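Local structure of blood group a-and b-cleaving endo-beta-galactosidase (2YGL) at residues I228-F239 with S267-A275; H277-F288 with S300-Y310. The protein probably binds carbohydrate through two tandem CBM51 modules that form part of a family 98 glycoside hydrolase cleaving blood group A and B antigens. All coordinates share one frame; numbering follows the deposited sequence.

Contact 1 of 2, residues I228-F239 with S267-A275; sequences IKLLIDGKEVEF and SYVGIDRSA
The hairpin strand 228-232 runs almost perpendicular to strand 267-271, with a 96° angle between their directions and axes 6.9 Å apart, and the chain just past the second strand bonds to the backbone of Lys-229. There the N of Lys-229 donates to Asp-272 OD2 at 2.9 Å, nearly straight but from above the carboxylate plane. Its carbonyl O receives the N of Arg-273 at 3.1 Å, so one residue is gripped through both of its peptide groups. Aspartate suits this turn because its other oxygen, OD1, accepts Ser-274 N, which makes an Asx turn, and Ser-274 OG from the opposite face.

Arg-273 folds back, bent at its second and third torsions, which brings its guanidinium against Leu-231 CG on one face, 3.5 Å from NH1. At the edge of the group, NE points straight to Glu-236 OE2 at 2.8 Å, in a salt bridge that meets the carboxylate on its anti side; a water joins OE2 to NH2.

At the inner end the contact turns apolar. Leu-230 CD2 lies 3.5 Å from the C of Gly-270, which, having no side chain, leaves room for this methyl. Tyr-268 receives Ile-232 CD1 on CD1 and Phe-239 CZ on CD2 (3.7 Å), the two rings inclined at 42°. The arrangement is a beta-hairpin packed crosswise on a strand of the beta-sandwich in this NPCBM-type module.

Contact 2 of 2, residues H277-F288 with S300-Y310; sequences HLNSDYADIQKF and SDSKYPKGIKY
His-277 lies flat on Tyr-310 at one end of an irregular antiparallel pairing whose centre is a classic beta bulge: Asp-284 and Ile-285 both face Ile-308. Asp-284 N (2.9 Å) and Ile-285 N (3.2 Å) both donate to Ile-308 O, while Ile-308 N returns a bond to Ile-285 O. Beside the bridge, Ile-285 CB packs on Ile-308 CG1, two branched apolar chains pointing the same way. Gly-307 fits next to it: with positive phi (83°) and no side chain, it lets its CA lie close to Ile-285 O and Gln-286 O.

Lys-309 can be followed outward. Its CB passes Asp-284 OD2, CG passes Tyr-282 O, CD comes near Ser-280 O, and CE lies near both Ser-280 O and Tyr-282 O. The extended chain then delivers NZ to Ser-280 O at 3.0 Å, on a lone pair, with a weak bond to Asp-281 O and a water that also joins Lys-309 NZ to Asp-281 O. A long flexible amine can thus gather carbonyls from the 280-282 turn.

Asp-284 receives the N of Tyr-310 on the anti lone pair of OD2, while OD1 is held by Thr-338; the double grip should fix its carboxylate. The rings of His-277 and Tyr-310 form a face-to-face stack, planes 5° apart and centroids at 3.6 Å, and Tyr-310 OH bonds to Arg-273 O. At the far end, Ser-300 OG accepts Phe-288 N at 2.8 Å and donates to a water that also bonds Gln-286 O and Tyr-304 O.

From the N terminus, the chain forms the 228-239 hairpin, then passes through two strands before 267-275 returns to it and closes contact 1. After a single intervening residue contact 2 begins: its 277-288 segment leads into strand 285-292, and after the 295-299 hairpin partner the loop 300-310 folds back. The contacts are therefore in series, neither nested nor crossed, with centres about 15 Å apart. Arg-273 and Tyr-310 form the polar link between them, and they also meet where Ile-271 CD1 packs against Lys-309 and Tyr-310. Contact 1 joins the small hairpin to the sheet containing strand 262-271; contact 2 fastens a loop along the opposing sheet, through strand 285-292, before the chain enters strand 315-320.

Contact 1 of 2, residues I228-F239 with S267-A275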
loop_
_atom_site.group_PDB
_atom_site.type_symbol
_atom_site.label_atom_id
_atom_site.label_comp_id
_atom_site.label_asym_id
_atom_site.label_seq_id
_atom_site.Cartn_x
_atom_site.Cartn_y
_atom_site.Cartn_z
ATOM N N ILE A 228 -13.980 -15.149 -20.377
ATOM C CA ILE A 228 -14.823 -15.064 -19.188
ATOM C C ILE A 228 -15.424 -13.659 -19.091
ATOM O O ILE A 228 -14.729 -12.665 -19.304
ATOM C CB ILE A 228 -14.013 -15.427 -17.914
ATOM C CG1 ILE A 228 -13.827 -16.946 -17.827
ATOM C CG2 ILE A 228 -14.676 -14.875 -16.647
ATOM C CD1 ILE A 228 -12.681 -17.386 -16.938
ATOM N N LYS A 229 -16.720 -13.589 -18.800
ATOM C CA LYS A 229 -17.426 -12.315 -18.727
ATOM C C LYS A 229 -18.311 -12.270 -17.486
ATOM O O LYS A 229 -19.067 -13.204 -17.218
ATOM C CB LYS A 229 -18.258 -12.091 -19.997
ATOM C CG LYS A 229 -18.676 -10.641 -20.239
ATOM C CD LYS A 229 -19.629 -10.507 -21.435
ATOM C CE LYS A 229 -18.910 -10.694 -22.769
ATOM N NZ LYS A 229 -19.852 -10.664 -23.930
ATOM N N LEU A 230 -18.203 -11.176 -16.738
ATOM C CA LEU A 230 -18.927 -11.004 -15.484
ATOM C C LEU A 230 -19.591 -9.632 -15.380
ATOM O O LEU A 230 -19.248 -8.713 -16.123
ATOM C CB LEU A 230 -17.970 -11.200 -14.301
ATOM C CG LEU A 230 -17.576 -12.638 -13.956
ATOM C CD1 LEU A 230 -16.385 -12.665 -13.009
ATOM C CD2 LEU A 230 -18.764 -13.361 -13.350
ATOM N N LEU A 231 -20.552 -9.511 -14.466
ATOM C CA LEU A 231 -21.097 -8.212 -14.087
ATOM C C LEU A 231 -20.230 -7.610 -12.994
ATOM O O LEU A 231 -20.088 -8.189 -11.916
ATOM C CB LEU A 231 -22.537 -8.330 -13.575
ATOM C CG LEU A 231 -23.727 -8.215 -14.528
ATOM C CD1 LEU A 231 -25.020 -8.272 -13.723
ATOM C CD2 LEU A 231 -23.679 -6.931 -15.359
ATOM N N ILE A 232 -19.634 -6.461 -13.294
ATOM C CA ILE A 232 -18.899 -5.685 -12.302
ATOM C C ILE A 232 -19.620 -4.348 -12.161
ATOM O O ILE A 232 -19.693 -3.572 -13.119
ATOM C CB ILE A 232 -17.412 -5.455 -12.702
ATOM C CG1 ILE A 232 -16.721 -6.767 -13.126
ATOM C CG2 ILE A 232 -16.650 -4.740 -11.575
ATOM C CD1 ILE A 232 -16.453 -7.776 -12.004
ATOM N N ASP A 233 -20.166 -4.106 -10.969
ATOM C CA ASP A 233 -20.964 -2.904 -10.676
ATOM C C ASP A 233 -22.055 -2.661 -11.725
ATOM O O ASP A 233 -22.209 -1.545 -12.231
ATOM C CB ASP A 233 -20.061 -1.668 -10.516
ATOM C CG ASP A 233 -19.149 -1.757 -9.301
ATOM O OD1 ASP A 233 -19.652 -1.996 -8.181
ATOM O OD2 ASP A 233 -17.923 -1.575 -9.465
ATOM N N GLY A 234 -22.796 -3.718 -12.057
ATOM C CA GLY A 234 -23.878 -3.642 -13.040
ATOM C C GLY A 234 -23.431 -3.472 -14.486
ATOM O O GLY A 234 -24.250 -3.168 -15.358
ATOM N N LYS A 235 -22.141 -3.677 -14.746
ATOM C CA LYS A 235 -21.585 -3.530 -16.092
ATOM C C LYS A 235 -20.816 -4.784 -16.508
ATOM O O LYS A 235 -20.004 -5.300 -15.740
ATOM C CB LYS A 235 -20.665 -2.307 -16.151
ATOM C CG LYS A 235 -20.624 -1.600 -17.502
ATOM C CD LYS A 235 -21.848 -0.695 -17.700
ATOM C CE LYS A 235 -21.546 0.467 -18.643
ATOM N NZ LYS A 235 -21.151 0.018 -20.010
ATOM N N GLU A 236 -21.072 -5.261 -17.724
ATOM C CA GLU A 236 -20.415 -6.460 -18.242
ATOM C C GLU A 236 -18.947 -6.195 -18.560
ATOM O O GLU A 236 -18.619 -5.239 -19.267
ATOM C CB GLU A 236 -21.143 -7.009 -19.473
ATOM C CG GLU A 236 -22.487 -7.664 -19.162
ATOM C CD GLU A 236 -23.035 -8.500 -20.314
ATOM O OE1 GLU A 236 -22.692 -8.226 -21.484
ATOM O OE2 GLU A 236 -23.820 -9.433 -20.048
ATOM N N VAL A 237 -18.073 -7.042 -18.018
ATOM C CA VAL A 237 -16.625 -6.906 -18.183
ATOM C C VAL A 237 -15.997 -8.262 -18.511
ATOM O O VAL A 237 -16.238 -9.254 -17.814
ATOM C CB VAL A 237 -15.950 -6.312 -16.909
ATOM C CG1 VAL A 237 -14.440 -6.161 -17.106
ATOM C CG2 VAL A 237 -16.564 -4.966 -16.540
ATOM N N GLU A 238 -15.195 -8.295 -19.575
ATOM C CA GLU A 238 -14.459 -9.498 -19.961
ATOM C C GLU A 238 -13.136 -9.615 -19.213
ATOM O O GLU A 238 -12.486 -8.609 -18.925
ATOM C CB GLU A 238 -14.185 -9.513 -21.462
ATOM C CG GLU A 238 -15.399 -9.808 -22.319
ATOM C CD GLU A 238 -15.041 -10.002 -23.776
ATOM O OE1 GLU A 238 -14.379 -9.110 -24.351
ATOM O OE2 GLU A 238 -15.425 -11.044 -24.348
ATOM N N PHE A 239 -12.745 -10.850 -18.912
ATOM C CA PHE A 239 -11.465 -11.126 -18.274
ATOM C C PHE A 239 -10.555 -11.905 -19.217
ATOM O O PHE A 239 -10.979 -12.882 -19.835
ATOM C CB PHE A 239 -11.666 -11.894 -16.963
ATOM C CG PHE A 239 -12.135 -11.036 -15.823
ATOM C CD1 PHE A 239 -13.489 -10.755 -15.652
ATOM C CD2 PHE A 239 -11.224 -10.501 -14.921
ATOM C CE1 PHE A 239 -13.925 -9.954 -14.598
ATOM C CE2 PHE A 239 -11.648 -9.704 -13.866
ATOM C CZ PHE A 239 -13.002 -9.428 -13.703
ATOM N N SER A 267 -9.170 -13.032 -6.907
ATOM C CA SER A 267 -10.093 -13.341 -8.001
ATOM C C SER A 267 -11.451 -12.671 -7.835
ATOM O O SER A 267 -11.971 -12.564 -6.722
ATOM C CB SER A 267 -10.302 -14.854 -8.126
ATOM O OG SER A 267 -11.047 -15.166 -9.289
ATOM N N TYR A 268 -12.014 -12.221 -8.952
ATOM C CA TYR A 268 -13.436 -11.903 -9.015
ATOM C C TYR A 268 -14.214 -13.198 -9.218
ATOM O O TYR A 268 -13.752 -14.096 -9.920
ATOM C CB TYR A 268 -13.730 -10.894 -10.131
ATOM C CG TYR A 268 -13.273 -9.501 -9.777
ATOM C CD1 TYR A 268 -14.080 -8.651 -9.012
ATOM C CD2 TYR A 268 -12.023 -9.039 -10.176
ATOM C CE1 TYR A 268 -13.653 -7.370 -8.670
ATOM C CE2 TYR A 268 -11.587 -7.763 -9.840
ATOM C CZ TYR A 268 -12.406 -6.936 -9.087
ATOM O OH TYR A 268 -11.968 -5.677 -8.757
ATOM N N VAL A 269 -15.381 -13.296 -8.581
ATOM C CA VAL A 269 -16.175 -14.526 -8.597
ATOM C C VAL A 269 -17.641 -14.220 -8.891
ATOM O O VAL A 269 -18.245 -13.362 -8.242
ATOM C CB VAL A 269 -16.073 -15.312 -7.249
ATOM C CG1 VAL A 269 -16.843 -16.630 -7.319
ATOM C CG2 VAL A 269 -14.624 -15.581 -6.878
ATOM N N GLY A 270 -18.202 -14.932 -9.866
ATOM C CA GLY A 270 -19.625 -14.835 -10.187
ATOM C C GLY A 270 -20.032 -15.818 -11.265
ATOM O O GLY A 270 -19.263 -16.707 -11.630
ATOM N N ILE A 271 -21.246 -15.648 -11.779
ATOM C CA ILE A 271 -21.777 -16.512 -12.827
ATOM C C ILE A 271 -21.519 -15.886 -14.198
ATOM O O ILE A 271 -21.847 -14.718 -14.426
ATOM C CB ILE A 271 -23.286 -16.776 -12.616
ATOM C CG1 ILE A 271 -23.505 -17.512 -11.290
ATOM C CG2 ILE A 271 -23.871 -17.575 -13.776
ATOM C CD1 ILE A 271 -24.819 -17.199 -10.618
ATOM N N ASP A 272 -20.922 -16.663 -15.099
ATOM C CA ASP A 272 -20.596 -16.168 -16.438
ATOM C C ASP A 272 -21.853 -15.733 -17.180
ATOM O O ASP A 272 -22.904 -16.374 -17.073
ATOM C CB ASP A 272 -19.825 -17.210 -17.250
ATOM C CG ASP A 272 -19.137 -16.608 -18.469
ATOM O OD1 ASP A 272 -19.780 -16.501 -19.536
ATOM O OD2 ASP A 272 -17.954 -16.222 -18.354
ATOM N N ARG A 273 -21.735 -14.635 -17.923
ATOM C CA ARG A 273 -22.864 -14.041 -18.641
ATOM C C ARG A 273 -23.491 -14.980 -19.679
ATOM O O ARG A 273 -24.655 -14.815 -20.047
ATOM C CB ARG A 273 -22.451 -12.712 -19.297
ATOM C CG ARG A 273 -21.848 -11.671 -18.338
ATOM C CD ARG A 273 -22.763 -11.353 -17.153
ATOM N NE ARG A 273 -23.993 -10.679 -17.565
ATOM C CZ ARG A 273 -25.112 -10.632 -16.844
ATOM N NH1 ARG A 273 -25.184 -11.225 -15.657
ATOM N NH2 ARG A 273 -26.171 -9.986 -17.317
ATOM N N SER A 274 -22.721 -15.968 -20.129
ATOM C CA SER A 274 -23.169 -16.917 -21.145
ATOM C C SER A 274 -24.036 -18.041 -20.583
ATOM O O SER A 274 -24.586 -18.839 -21.341
ATOM C CB SER A 274 -21.961 -17.518 -21.873
ATOM O OG SER A 274 -21.199 -18.346 -21.004
ATOM N N ALA A 275 -24.153 -18.102 -19.258
ATOM C CA ALA A 275 -24.897 -19.173 -18.595
ATOM C C ALA A 275 -26.391 -19.121 -18.891
ATOM O O ALA A 275 -26.957 -18.046 -19.110
ATOM C CB ALA A 275 -24.664 -19.131 -17.093
HETATM O O HOH W 1 -26.584 -8.144 -19.384
#

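Contact 2 of 2, residues H277-F288 with S300-Y310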
loop_
_atom_site.group_PDB
_atom_site.type_symbol
_atom_site.label_atom_id
_atom_site.label_comp_id
_atom_site.label_asym_id
_atom_site.label_seq_id
_atom_site.Cartn_x
_atom_site.Cartn_y
_atom_site.Cartn_z
ATOM N N HIS A 277 -29.966 -18.934 -17.750
ATOM C CA HIS A 277 -30.601 -18.351 -16.578
ATOM C C HIS A 277 -32.088 -18.115 -16.801
ATOM O O HIS A 277 -32.508 -17.689 -17.883
ATOM C CB HIS A 277 -29.908 -17.041 -16.179
ATOM C CG HIS A 277 -30.103 -15.926 -17.161
ATOM N ND1 HIS A 277 -29.358 -15.812 -18.316
ATOM C CD2 HIS A 277 -30.964 -14.881 -17.163
ATOM C CE1 HIS A 277 -29.751 -14.744 -18.986
ATOM N NE2 HIS A 277 -30.723 -14.159 -18.308
ATOM N N LEU A 278 -32.871 -18.407 -15.766
ATOM C CA LEU A 278 -34.294 -18.082 -15.723
ATOM C C LEU A 278 -34.608 -17.445 -14.374
ATOM O O LEU A 278 -34.038 -17.838 -13.350
ATOM C CB LEU A 278 -35.149 -19.342 -15.904
ATOM C CG LEU A 278 -35.084 -20.152 -17.204
ATOM C CD1 LEU A 278 -35.990 -21.366 -17.097
ATOM C CD2 LEU A 278 -35.465 -19.313 -18.417
ATOM N N ASN A 279 -35.509 -16.467 -14.371
ATOM C CA ASN A 279 -35.881 -15.773 -13.141
ATOM C C ASN A 279 -36.457 -16.730 -12.097
ATOM O O ASN A 279 -37.380 -17.495 -12.383
ATOM C CB ASN A 279 -36.847 -14.622 -13.432
ATOM C CG ASN A 279 -36.167 -13.440 -14.113
ATOM O OD1 ASN A 279 -34.939 -13.360 -14.173
ATOM N ND2 ASN A 279 -36.967 -12.513 -14.624
ATOM N N SER A 280 -35.884 -16.687 -10.895
ATOM C CA SER A 280 -36.219 -17.631 -9.830
ATOM C C SER A 280 -35.955 -17.018 -8.457
ATOM O O SER A 280 -35.060 -16.181 -8.301
ATOM C CB SER A 280 -35.402 -18.919 -10.002
ATOM O OG SER A 280 -35.659 -19.866 -8.977
ATOM N N ASP A 281 -36.747 -17.434 -7.469
ATOM C CA ASP A 281 -36.514 -17.056 -6.077
ATOM C C ASP A 281 -35.271 -17.737 -5.502
ATOM O O ASP A 281 -34.662 -17.230 -4.560
ATOM C CB ASP A 281 -37.730 -17.398 -5.210
ATOM C CG ASP A 281 -38.837 -16.360 -5.306
ATOM O OD1 ASP A 281 -38.606 -15.260 -5.854
ATOM O OD2 ASP A 281 -39.946 -16.649 -4.820
ATOM N N TYR A 282 -34.906 -18.881 -6.075
ATOM C CA TYR A 282 -33.781 -19.681 -5.592
ATOM C C TYR A 282 -32.430 -19.127 -6.030
ATOM O O TYR A 282 -32.304 -18.548 -7.116
ATOM C CB TYR A 282 -33.924 -21.136 -6.049
ATOM C CG TYR A 282 -35.112 -21.840 -5.437
ATOM C CD1 TYR A 282 -34.998 -22.514 -4.218
ATOM C CD2 TYR A 282 -36.358 -21.820 -6.069
ATOM C CE1 TYR A 282 -36.095 -23.155 -3.645
ATOM C CE2 TYR A 282 -37.461 -22.456 -5.505
ATOM C CZ TYR A 282 -37.323 -23.121 -4.296
ATOM O OH TYR A 282 -38.415 -23.750 -3.744
ATOM N N ALA A 283 -31.425 -19.314 -5.177
ATOM C CA ALA A 283 -30.052 -18.947 -5.503
ATOM C C ALA A 283 -29.528 -19.830 -6.629
ATOM O O ALA A 283 -29.803 -21.030 -6.669
ATOM C CB ALA A 283 -29.157 -19.065 -4.271
ATOM N N ASP A 284 -28.784 -19.227 -7.551
ATOM C CA ASP A 284 -28.171 -19.979 -8.640
ATOM C C ASP A 284 -26.891 -20.675 -8.160
ATOM O O ASP A 284 -26.644 -21.835 -8.494
ATOM C CB ASP A 284 -27.908 -19.065 -9.844
ATOM C CG ASP A 284 -29.197 -18.560 -10.490
ATOM O OD1 ASP A 284 -30.154 -19.353 -10.624
ATOM O OD2 ASP A 284 -29.256 -17.374 -10.873
ATOM N N ILE A 285 -26.098 -19.955 -7.365
ATOM C CA ILE A 285 -24.920 -20.504 -6.692
ATOM C C ILE A 285 -25.097 -20.327 -5.184
ATOM O O ILE A 285 -25.389 -19.223 -4.717
ATOM C CB ILE A 285 -23.614 -19.794 -7.163
ATOM C CG1 ILE A 285 -23.319 -20.100 -8.639
ATOM C CG2 ILE A 285 -22.416 -20.139 -6.258
ATOM C CD1 ILE A 285 -23.099 -21.569 -8.967
ATOM N N GLN A 286 -24.923 -21.409 -4.430
ATOM C CA GLN A 286 -25.124 -21.354 -2.983
ATOM C C GLN A 286 -23.987 -20.635 -2.252
ATOM O O GLN A 286 -24.241 -19.747 -1.435
ATOM C CB GLN A 286 -25.365 -22.746 -2.392
ATOM C CG GLN A 286 -26.230 -22.717 -1.123
ATOM C CD GLN A 286 -27.631 -22.165 -1.381
ATOM O OE1 GLN A 286 -28.393 -22.719 -2.177
ATOM N NE2 GLN A 286 -27.971 -21.068 -0.711
ATOM N N LYS A 287 -22.746 -21.027 -2.543
ATOM C CA LYS A 287 -21.560 -20.413 -1.932
ATOM C C LYS A 287 -20.263 -20.803 -2.643
ATOM O O LYS A 287 -20.209 -21.809 -3.358
ATOM C CB LYS A 287 -21.458 -20.763 -0.436
ATOM C CG LYS A 287 -21.407 -22.259 -0.146
ATOM C CD LYS A 287 -21.105 -22.559 1.314
ATOM C CE LYS A 287 -21.197 -24.055 1.565
ATOM N NZ LYS A 287 -20.832 -24.437 2.955
ATOM N N PHE A 288 -19.226 -19.997 -2.429
ATOM C CA PHE A 288 -17.875 -20.293 -2.901
ATOM C C PHE A 288 -16.899 -20.241 -1.728
ATOM O O PHE A 288 -16.956 -19.315 -0.915
ATOM C CB PHE A 288 -17.445 -19.299 -3.986
ATOM C CG PHE A 288 -16.013 -19.467 -4.435
ATOM C CD1 PHE A 288 -15.657 -20.492 -5.311
ATOM C CD2 PHE A 288 -15.021 -18.599 -3.982
ATOM C CE1 PHE A 288 -14.334 -20.652 -5.727
ATOM C CE2 PHE A 288 -13.697 -18.748 -4.392
ATOM C CZ PHE A 288 -13.354 -19.776 -5.267
ATOM N N SER A 300 -18.162 -17.137 0.857
ATOM C CA SER A 300 -19.004 -16.091 0.276
ATOM C C SER A 300 -20.299 -15.842 1.057
ATOM O O SER A 300 -20.968 -14.826 0.844
ATOM C CB SER A 300 -19.323 -16.407 -1.189
ATOM O OG SER A 300 -20.101 -17.585 -1.304
ATOM N N ASP A 301 -20.645 -16.752 1.966
ATOM C CA ASP A 301 -21.917 -16.649 2.690
ATOM C C ASP A 301 -21.923 -15.679 3.882
ATOM O O ASP A 301 -22.938 -15.545 4.569
ATOM C CB ASP A 301 -22.480 -18.031 3.064
ATOM C CG ASP A 301 -21.488 -18.902 3.806
ATOM O OD1 ASP A 301 -20.556 -18.368 4.448
ATOM O OD2 ASP A 301 -21.657 -20.140 3.752
ATOM N N SER A 302 -20.796 -15.010 4.123
ATOM C CA SER A 302 -20.756 -13.909 5.078
ATOM C C SER A 302 -21.355 -12.680 4.399
ATOM O O SER A 302 -22.240 -12.021 4.953
ATOM C CB SER A 302 -19.320 -13.618 5.531
ATOM O OG SER A 302 -18.606 -14.818 5.789
ATOM N N LYS A 303 -20.870 -12.396 3.191
ATOM C CA LYS A 303 -21.368 -11.295 2.369
ATOM C C LYS A 303 -22.708 -11.650 1.721
ATOM O O LYS A 303 -23.599 -10.805 1.635
ATOM C CB LYS A 303 -20.331 -10.927 1.302
ATOM C CG LYS A 303 -20.641 -9.682 0.480
ATOM C CD LYS A 303 -19.589 -9.485 -0.611
ATOM C CE LYS A 303 -19.905 -8.301 -1.515
ATOM N NZ LYS A 303 -19.752 -6.995 -0.815
ATOM N N TYR A 304 -22.840 -12.899 1.273
ATOM C CA TYR A 304 -24.062 -13.381 0.625
ATOM C C TYR A 304 -24.651 -14.614 1.323
ATOM O O TYR A 304 -24.499 -15.737 0.833
ATOM C CB TYR A 304 -23.811 -13.670 -0.861
ATOM C CG TYR A 304 -23.649 -12.426 -1.703
ATOM C CD1 TYR A 304 -24.759 -11.664 -2.068
ATOM C CD2 TYR A 304 -22.389 -12.003 -2.125
ATOM C CE1 TYR A 304 -24.622 -10.515 -2.833
ATOM C CE2 TYR A 304 -22.241 -10.852 -2.897
ATOM C CZ TYR A 304 -23.365 -10.115 -3.244
ATOM O OH TYR A 304 -23.242 -8.976 -4.003
ATOM N N PRO A 305 -25.354 -14.402 2.457
ATOM C CA PRO A 305 -25.848 -15.498 3.297
ATOM C C PRO A 305 -26.966 -16.343 2.675
ATOM O O PRO A 305 -27.284 -17.410 3.198
ATOM C CB PRO A 305 -26.355 -14.774 4.549
ATOM C CG PRO A 305 -26.718 -13.417 4.075
ATOM C CD PRO A 305 -25.734 -13.083 2.999
ATOM N N LYS A 306 -27.551 -15.868 1.579
ATOM C CA LYS A 306 -28.595 -16.610 0.874
ATOM C C LYS A 306 -28.161 -16.966 -0.551
ATOM O O LYS A 306 -28.993 -17.305 -1.398
ATOM C CB LYS A 306 -29.903 -15.809 0.845
ATOM C CG LYS A 306 -30.542 -15.581 2.208
ATOM C CD LYS A 306 -31.678 -14.570 2.105
ATOM C CE LYS A 306 -32.181 -14.140 3.471
ATOM N NZ LYS A 306 -33.082 -15.151 4.084
ATOM N N GLY A 307 -26.856 -16.886 -0.805
ATOM C CA GLY A 307 -26.296 -17.216 -2.116
ATOM C C GLY A 307 -26.369 -16.077 -3.117
ATOM O O GLY A 307 -26.767 -14.961 -2.775
ATOM N N ILE A 308 -25.975 -16.366 -4.355
ATOM C CA ILE A 308 -25.968 -15.372 -5.430
ATOM C C ILE A 308 -26.805 -15.834 -6.625
ATOM O O ILE A 308 -27.116 -17.021 -6.759
ATOM C CB ILE A 308 -24.523 -15.026 -5.910
ATOM C CG1 ILE A 308 -23.841 -16.250 -6.539
ATOM C CG2 ILE A 308 -23.689 -14.430 -4.761
ATOM C CD1 ILE A 308 -22.608 -15.933 -7.369
ATOM N N LYS A 309 -27.161 -14.886 -7.488
ATOM C CA LYS A 309 -27.899 -15.190 -8.712
ATOM C C LYS A 309 -27.150 -14.695 -9.948
ATOM O O LYS A 309 -26.108 -14.043 -9.836
ATOM C CB LYS A 309 -29.314 -14.596 -8.658
ATOM C CG LYS A 309 -30.243 -15.290 -7.661
ATOM C CD LYS A 309 -31.617 -14.630 -7.620
ATOM C CE LYS A 309 -32.428 -15.145 -6.443
ATOM N NZ LYS A 309 -33.738 -14.444 -6.308
ATOM N N TYR A 310 -27.682 -15.022 -11.123
ATOM C CA TYR A 310 -27.120 -14.587 -12.402
ATOM C C TYR A 310 -26.920 -13.071 -12.457
ATOM O O TYR A 310 -25.915 -12.595 -12.982
ATOM C CB TYR A 310 -28.016 -15.053 -13.553
ATOM C CG TYR A 310 -27.570 -14.608 -14.929
ATOM C CD1 TYR A 310 -26.601 -15.321 -15.632
ATOM C CD2 TYR A 310 -28.127 -13.477 -15.532
ATOM C CE1 TYR A 310 -26.193 -14.918 -16.898
ATOM C CE2 TYR A 310 -27.724 -13.065 -16.796
ATOM C CZ TYR A 310 -26.758 -13.790 -17.474
ATOM O OH TYR A 310 -26.357 -13.391 -18.727
HETATM O O HOH W 2 -34.916 -14.498 -3.575
HETATM O O HOH W 3 -22.782 -17.317 -0.713
HETATM O O HOH W 4 -30.315 -19.557 -0.745
HETATM O O HOH W 5 -20.926 -22.394 4.657
#